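Local coordinates for oligopeptide-binding protein AppA (Bacillus subtilis, PDB 1XOC), which binds oligopeptides outside the membrane and delivers them to an ABC-type permease that can replace the Opp system in sporulation and competence, at residues E306-P311 with L486-N491. Numbering follows the deposited sequence.
With ZN (zinc ion), chain I.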
# COMPACT_ATOMS: atom_id res chain seq x y z
N GLU A 306 -0.74 4.78 -17.80
CA GLU A 306 0.25 5.72 -18.29
C GLU A 306 1.60 5.47 -17.63
O GLU A 306 1.67 5.14 -16.45
CB GLU A 306 -0.18 7.14 -17.92
CG GLU A 306 -1.44 7.59 -18.59
CD GLU A 306 -1.37 7.55 -20.10
OE1 GLU A 306 -0.33 7.96 -20.70
OE2 GLU A 306 -2.41 7.15 -20.70
N VAL A 307 2.68 5.69 -18.39
CA VAL A 307 4.01 5.55 -17.83
C VAL A 307 4.19 6.58 -16.71
O VAL A 307 3.77 7.73 -16.85
CB VAL A 307 5.10 5.73 -18.93
CG1 VAL A 307 6.50 5.73 -18.33
CG2 VAL A 307 5.01 4.64 -19.96
N ALA A 308 4.86 6.16 -15.65
CA ALA A 308 5.12 6.96 -14.45
C ALA A 308 6.56 7.49 -14.46
O ALA A 308 7.50 6.74 -14.72
CB ALA A 308 4.91 6.15 -13.21
N TYR A 309 6.73 8.79 -14.16
CA TYR A 309 8.05 9.38 -14.02
C TYR A 309 8.30 10.01 -12.64
O TYR A 309 9.42 10.45 -12.37
CB TYR A 309 8.23 10.47 -15.06
CG TYR A 309 8.00 9.98 -16.45
CD1 TYR A 309 8.99 9.26 -17.12
CD2 TYR A 309 6.80 10.19 -17.10
CE1 TYR A 309 8.81 8.79 -18.40
CE2 TYR A 309 6.60 9.71 -18.41
CZ TYR A 309 7.62 9.01 -19.05
OH TYR A 309 7.46 8.52 -20.33
N ILE A 310 7.25 10.05 -11.81
CA ILE A 310 7.25 10.72 -10.51
C ILE A 310 6.72 9.75 -9.43
O ILE A 310 5.76 9.03 -9.68
CB ILE A 310 6.37 11.99 -10.61
CG1 ILE A 310 7.00 12.93 -11.63
CG2 ILE A 310 6.16 12.71 -9.29
CD1 ILE A 310 6.08 14.00 -12.06
N PRO A 311 7.34 9.75 -8.22
CA PRO A 311 6.89 8.88 -7.13
C PRO A 311 5.63 9.40 -6.42
O PRO A 311 5.57 9.47 -5.18
CB PRO A 311 8.11 8.86 -6.19
CG PRO A 311 8.68 10.19 -6.35
CD PRO A 311 8.54 10.51 -7.82
N LEU A 486 7.27 2.51 -13.35
CA LEU A 486 6.69 1.85 -14.51
C LEU A 486 5.40 2.50 -14.99
O LEU A 486 5.36 3.02 -16.09
CB LEU A 486 6.52 0.33 -14.27
CG LEU A 486 7.80 -0.54 -14.13
CD1 LEU A 486 7.38 -1.95 -13.76
CD2 LEU A 486 8.69 -0.50 -15.36
N TYR A 487 4.34 2.48 -14.19
CA TYR A 487 3.08 3.08 -14.60
C TYR A 487 2.14 3.42 -13.44
O TYR A 487 2.29 2.93 -12.34
CB TYR A 487 2.34 2.22 -15.62
CG TYR A 487 2.11 0.81 -15.15
CD1 TYR A 487 3.09 -0.13 -15.30
CD2 TYR A 487 0.92 0.43 -14.56
CE1 TYR A 487 2.91 -1.40 -14.88
CE2 TYR A 487 0.73 -0.87 -14.13
CZ TYR A 487 1.74 -1.77 -14.30
OH TYR A 487 1.62 -3.08 -13.90
N TYR A 488 1.17 4.27 -13.74
CA TYR A 488 0.04 4.53 -12.84
C TYR A 488 -1.15 3.68 -13.27
O TYR A 488 -1.69 3.88 -14.36
CB TYR A 488 -0.35 6.01 -12.90
CG TYR A 488 0.80 6.93 -12.59
CD1 TYR A 488 1.43 6.90 -11.37
CD2 TYR A 488 1.21 7.89 -13.51
CE1 TYR A 488 2.50 7.74 -11.08
CE2 TYR A 488 2.27 8.75 -13.23
CZ TYR A 488 2.91 8.67 -12.02
OH TYR A 488 3.97 9.53 -11.76
N PRO A 489 -1.53 2.68 -12.46
CA PRO A 489 -2.57 1.78 -12.91
C PRO A 489 -3.98 2.28 -12.73
O PRO A 489 -4.23 3.12 -11.85
CB PRO A 489 -2.41 0.61 -11.98
CG PRO A 489 -1.87 1.17 -10.75
CD PRO A 489 -0.99 2.28 -11.15
N ASN A 490 -4.90 1.73 -13.51
CA ASN A 490 -6.33 1.98 -13.32
C ASN A 490 -6.98 0.75 -12.68
O ASN A 490 -6.58 -0.37 -12.93
CB ASN A 490 -7.00 2.23 -14.66
CG ASN A 490 -6.44 3.45 -15.36
OD1 ASN A 490 -6.44 4.53 -14.75
ND2 ASN A 490 -6.01 3.33 -16.62
N ASN A 491 -7.98 1.00 -11.85
CA ASN A 491 -8.81 -0.07 -11.32
C ASN A 491 -10.03 -0.27 -12.23
O ASN A 491 -10.62 0.71 -12.74
CB ASN A 491 -9.32 0.28 -9.95
CG ASN A 491 -8.26 0.25 -8.90
OD1 ASN A 491 -7.38 -0.60 -8.92
ND2 ASN A 491 -8.34 1.17 -7.95
ZN ZN I . -1.67 7.08 -22.61
O HOH W 1 -2.77 5.83 -15.71
O HOH W 2 4.80 11.00 -14.32
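L486 accepts a backbone hydrogen bond from A308 beside a short antiparallel pairing, E306 with Y488 as its hydrogen-bonded pair, on the long strand 483-496 of a mixed sheet; there L486 and Y487 both bond through their backbones to V267, a classic beta bulge. A308 N donates to L486 O at 3.2 Å, and V307 CA adds a CA-H...O contact to the same oxygen. At Y487 only the near part of the side chain takes part, CB lying 3.1 Å from E306 O, while the rest leads away; Y487 touches helix 371-385 and packs on the backbone of the bound peptide. Y488 illustrates how one aromatic residue can fasten a loop at several points. Y488 N donates to E306 O (2.9 Å), and the E306 carboxylate binds a zinc ion through OE1 (2.5 Å) and OE2 (2.1 Å). In Y488, chi1 -56° sets CG anti to the carbonyl carbon; A308 CB lies over one face of the ring, 3.6 Å from its centroid, in a CH-pi contact. An alanine here would probably leave A308 CB without its aromatic partner and I310 O without the hydroxyl donor. A water in the ring plane links the hydroxyl to Y309 N, and Y488 OH donates to I310 O at 2.8 Å, tilted 16° from the carbonyl plane.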